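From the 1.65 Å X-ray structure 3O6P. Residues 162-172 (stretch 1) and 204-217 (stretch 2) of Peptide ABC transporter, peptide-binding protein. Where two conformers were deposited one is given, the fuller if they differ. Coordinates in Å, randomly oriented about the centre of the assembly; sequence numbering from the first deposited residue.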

# COMPACT_ATOMS: atom_id res chain seq x y z
N ALA A 162 -12.09 14.69 -4.67
CA ALA A 162 -11.64 13.68 -5.63
C ALA A 162 -10.30 13.98 -6.32
O ALA A 162 -10.19 13.88 -7.54
N ASP A 163 -9.28 14.35 -5.54
CA ASP A 163 -7.97 14.58 -6.13
C ASP A 163 -6.94 13.49 -5.79
O ASP A 163 -6.78 13.13 -4.62
N PRO A 164 -6.20 13.00 -6.80
CA PRO A 164 -5.25 11.92 -6.54
C PRO A 164 -4.18 12.30 -5.51
O PRO A 164 -3.71 11.44 -4.79
N SER A 165 -3.83 13.59 -5.41
CA SER A 165 -2.80 14.00 -4.47
C SER A 165 -3.22 13.74 -3.02
O SER A 165 -2.36 13.62 -2.16
N SER A 166 -4.53 13.68 -2.76
CA SER A 166 -5.03 13.38 -1.41
C SER A 166 -4.43 12.07 -0.93
O SER A 166 -4.09 11.94 0.25
N PHE A 167 -4.30 11.10 -1.83
CA PHE A 167 -3.70 9.81 -1.49
C PHE A 167 -2.19 9.82 -1.60
O PHE A 167 -1.48 9.29 -0.74
N LEU A 168 -1.69 10.42 -2.69
CA LEU A 168 -0.27 10.34 -2.98
C LEU A 168 0.56 11.13 -1.96
O LEU A 168 1.63 10.67 -1.56
N ASP A 169 0.04 12.26 -1.50
CA ASP A 169 0.78 13.09 -0.54
C ASP A 169 1.14 12.33 0.75
O ASP A 169 2.13 12.65 1.41
N LEU A 170 0.33 11.34 1.11
CA LEU A 170 0.51 10.61 2.35
C LEU A 170 1.86 9.94 2.41
O LEU A 170 2.34 9.68 3.52
N PHE A 171 2.46 9.65 1.24
CA PHE A 171 3.64 8.79 1.21
C PHE A 171 4.92 9.52 0.86
O PHE A 171 5.96 8.92 0.63
N ALA A 172 4.81 10.84 0.79
CA ALA A 172 6.00 11.68 0.77
C ALA A 172 6.82 11.30 2.01
O ALA A 172 6.26 11.01 3.08
N LYS A 204 1.04 19.17 -16.65
CA LYS A 204 2.26 18.72 -15.99
C LYS A 204 1.91 18.15 -14.62
O LYS A 204 2.46 17.14 -14.21
N ARG A 205 0.99 18.80 -13.90
CA ARG A 205 0.60 18.32 -12.56
C ARG A 205 -0.00 16.90 -12.66
O ARG A 205 0.27 16.01 -11.83
N TRP A 206 -0.84 16.70 -13.66
CA TRP A 206 -1.44 15.38 -13.88
C TRP A 206 -0.36 14.33 -14.14
O TRP A 206 -0.39 13.23 -13.58
N ASP A 207 0.58 14.67 -15.01
CA ASP A 207 1.64 13.73 -15.33
C ASP A 207 2.54 13.46 -14.11
O ASP A 207 3.00 12.33 -13.92
N ASP A 208 2.78 14.48 -13.29
CA ASP A 208 3.53 14.29 -12.03
C ASP A 208 2.80 13.32 -11.09
O ASP A 208 3.42 12.41 -10.49
N MSE A 209 1.49 13.48 -10.98
CA MSE A 209 0.73 12.60 -10.09
C MSE A 209 0.70 11.17 -10.63
O MSE A 209 0.85 10.21 -9.86
N LEU A 210 0.52 11.01 -11.95
CA LEU A 210 0.60 9.67 -12.57
C LEU A 210 1.95 9.00 -12.31
O LEU A 210 2.02 7.81 -11.97
N ASN A 211 3.03 9.77 -12.47
CA ASN A 211 4.35 9.27 -12.20
C ASN A 211 4.56 8.88 -10.73
O ASN A 211 5.24 7.87 -10.45
N ALA A 212 3.97 9.66 -9.82
CA ALA A 212 4.00 9.32 -8.39
C ALA A 212 3.32 7.98 -8.14
O ALA A 212 3.90 7.08 -7.51
N GLU A 213 2.10 7.83 -8.66
CA GLU A 213 1.38 6.54 -8.50
C GLU A 213 2.22 5.39 -9.05
O GLU A 213 2.36 4.37 -8.41
N LYS A 214 2.74 5.55 -10.27
CA LYS A 214 3.51 4.45 -10.90
C LYS A 214 4.78 4.18 -10.12
O LYS A 214 5.28 3.05 -10.11
N THR A 215 5.33 5.20 -9.46
CA THR A 215 6.57 4.99 -8.71
C THR A 215 6.32 4.15 -7.44
O THR A 215 7.00 3.15 -7.21
N ILE A 216 5.34 4.55 -6.65
CA ILE A 216 5.06 3.81 -5.41
C ILE A 216 4.52 2.41 -5.68
O ILE A 216 4.83 1.48 -4.96
N MSE A 217 3.75 2.25 -6.77
CA MSE A 217 3.30 0.89 -7.11
C MSE A 217 4.43 0.07 -7.69
O MSE A 217 4.48 -1.16 -7.51

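Packing of the short helical segment in residues 162-172 against the long helix of residues 204-217, which together bury 412 Å² and are at least 40 residues apart in sequence wherever they touch. Ala162 lies out of reach, and the contact opens with Asp163. Its CA-to-CB bond points sideways, but the t rotamer (chi1 -165°) brings the carboxylate nearer to the helix, where it forms a salt bridge with Arg205. Arg205 also starts sideways and, with chi1 to chi3 all t, extends its guanidinium along to meet it. Arg205 NH2 donates to Asp163 OD2 at 2.8 Å, and a weak second bond runs from Arg205 NH1 to Asp163 OD1 at 3.3 Å, so the two groups meet two atoms to two, with OD2 near the guanidinium plane. Asp163 OD2 is also the cap of its own segment: it accepts from Ser165 N at 3.0 Å and from Ser165 OG at 2.5 Å. One oxygen thus ties the turn into the helix to the charge across the interface.

Pro164 points toward the helix and supplies an apolar surface beside this polar cluster, with its CB 4.1 Å from SE of selenomethionine Met209 and its CG 4.4 Å from Trp206 CZ3. Trp206 (chi1 t) leaves its backbone sideways, and its indole reaches back to the proline. Ser165, in the p rotamer that lets OG turn back to Asp163, places CB 4.0 Å from Met209 SE. Its OG lies 3.4 Å from Arg205 NH2, but the angle is too poor for a hydrogen bond. Met209, rotamer m, t, m, points toward stretch 1 and sets its selenium against Asp163, Pro164 and Ser165. Ser166 makes no contact, and the Phe167 ring leads away.

Leu168 (m, t) gives up the largest area, 95 Å². Its CA-to-CB bond points toward the helix: CD1 sits 3.9 Å from Met209 CB and 4.1 Å from Ala212 CB, close enough to the backbone to lie 3.5 Å from Met209 O, while CD2 is 3.7 Å from Glu213 N and 3.8 Å from Glu213 OE1. The Glu213 carboxylate finds its hydrogen bonds elsewhere in the structure. Asp169 and Leu170 make no contact across the interface. Phe171 (chi1 m) points toward the helix again and closes the contact against Ile216 (t, t), whose CD1 comes within 3.6 Å of Phe171 CB and approaches the ring obliquely. The interface therefore runs from a salt bridge at one end to purely apolar packing at the other.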

# COMPACT_ATOMS: atom_id res chain seq x y z
CB ALA A 162 -12.74 13.42 -6.67
CB ASP A 163 -7.42 15.95 -5.79
CG ASP A 163 -6.26 16.33 -6.67
OD1 ASP A 163 -6.48 16.79 -7.83
OD2 ASP A 163 -5.12 16.13 -6.22
CB PRO A 164 -4.62 11.67 -7.92
CG PRO A 164 -5.64 12.18 -8.88
CD PRO A 164 -6.18 13.40 -8.22
CB SER A 165 -2.45 15.48 -4.63
OG SER A 165 -3.55 16.28 -4.27
CB SER A 166 -6.55 13.29 -1.42
OG SER A 166 -7.05 13.05 -0.13
CB PHE A 167 -4.27 8.73 -2.41
CG PHE A 167 -5.71 8.43 -2.14
CD1 PHE A 167 -6.07 7.34 -1.32
CD2 PHE A 167 -6.72 9.27 -2.66
CE1 PHE A 167 -7.40 7.09 -1.04
CE2 PHE A 167 -8.06 9.00 -2.40
CZ PHE A 167 -8.39 7.91 -1.57
CB LEU A 168 0.01 10.81 -4.41
CG LEU A 168 -0.70 9.99 -5.49
CD1 LEU A 168 -0.69 10.78 -6.81
CD2 LEU A 168 -0.01 8.61 -5.69
CB ASP A 169 -0.00 14.35 -0.15
CG ASP A 169 -0.03 15.41 -1.26
OD1 ASP A 169 0.75 15.30 -2.25
OD2 ASP A 169 -0.85 16.36 -1.12
CB LEU A 170 -0.57 9.53 2.50
CG LEU A 170 -2.03 9.99 2.40
CD1 LEU A 170 -2.96 8.76 2.43
CD2 LEU A 170 -2.42 10.98 3.50
CB PHE A 171 3.39 7.52 0.37
CG PHE A 171 2.29 6.69 0.93
CD1 PHE A 171 2.51 5.93 2.09
CD2 PHE A 171 1.01 6.76 0.40
CE1 PHE A 171 1.48 5.21 2.67
CE2 PHE A 171 -0.04 6.06 0.98
CZ PHE A 171 0.19 5.26 2.11
CB ALA A 172 5.62 13.16 0.83
CB LYS A 204 3.31 19.83 -15.87
CG LYS A 204 4.62 19.26 -15.32
CD LYS A 204 5.70 20.28 -15.02
CE LYS A 204 6.84 19.57 -14.27
NZ LYS A 204 6.63 19.48 -12.79
CB ARG A 205 -0.35 19.31 -11.89
CG ARG A 205 -0.83 18.82 -10.53
CD ARG A 205 -1.59 19.89 -9.74
NE ARG A 205 -1.98 19.32 -8.45
CZ ARG A 205 -3.13 18.69 -8.23
NH1 ARG A 205 -4.04 18.58 -9.20
NH2 ARG A 205 -3.39 18.19 -7.02
CB TRP A 206 -2.41 15.45 -15.07
CG TRP A 206 -3.17 14.17 -15.36
CD1 TRP A 206 -2.91 13.28 -16.37
CD2 TRP A 206 -4.31 13.66 -14.65
NE1 TRP A 206 -3.82 12.25 -16.32
CE2 TRP A 206 -4.70 12.46 -15.29
CE3 TRP A 206 -5.06 14.10 -13.54
CZ2 TRP A 206 -5.79 11.69 -14.86
CZ3 TRP A 206 -6.16 13.34 -13.12
CH2 TRP A 206 -6.50 12.14 -13.77
CB ASP A 207 2.44 14.20 -16.55
CG ASP A 207 1.70 13.97 -17.87
OD1 ASP A 207 0.65 13.30 -17.90
OD2 ASP A 207 2.17 14.49 -18.91
CB ASP A 208 3.75 15.63 -11.34
CG ASP A 208 4.87 16.44 -11.97
OD1 ASP A 208 5.83 15.83 -12.49
OD2 ASP A 208 4.81 17.68 -11.90
CB MSE A 209 -0.68 13.12 -9.87
CG MSE A 209 -0.68 14.46 -9.09
SE MSE A 209 -2.44 15.05 -8.63
CE MSE A 209 -3.16 15.30 -10.42
CB LEU A 210 0.38 9.75 -14.08
CG LEU A 210 -1.05 9.95 -14.55
CD1 LEU A 210 -1.00 10.19 -16.06
CD2 LEU A 210 -1.89 8.72 -14.23
CB ASN A 211 5.43 10.24 -12.70
CG ASN A 211 5.67 10.11 -14.19
OD1 ASN A 211 5.73 9.00 -14.71
ND2 ASN A 211 5.83 11.25 -14.88
CB ALA A 212 3.36 10.41 -7.55
CB GLU A 213 0.02 6.61 -9.23
CG GLU A 213 -0.73 5.27 -9.39
CD GLU A 213 -1.55 4.81 -8.18
OE1 GLU A 213 -1.80 5.59 -7.23
OE2 GLU A 213 -2.00 3.64 -8.20
CB LYS A 214 3.81 4.74 -12.36
CG LYS A 214 2.54 4.78 -13.23
CD LYS A 214 2.82 4.78 -14.70
CE LYS A 214 3.26 6.07 -15.24
NZ LYS A 214 3.32 5.95 -16.77
CB THR A 215 7.22 6.32 -8.33
OG1 THR A 215 7.54 7.04 -9.53
CG2 THR A 215 8.51 6.09 -7.51
CB ILE A 216 4.19 4.61 -4.41
CG1 ILE A 216 4.19 3.94 -3.03
CG2 ILE A 216 2.78 4.86 -4.97
CD1 ILE A 216 3.58 4.81 -1.95
CB MSE A 217 2.10 0.95 -8.05
CG MSE A 217 0.86 1.45 -7.29
SE MSE A 217 0.24 0.28 -5.85
CE MSE A 217 1.14 1.11 -4.34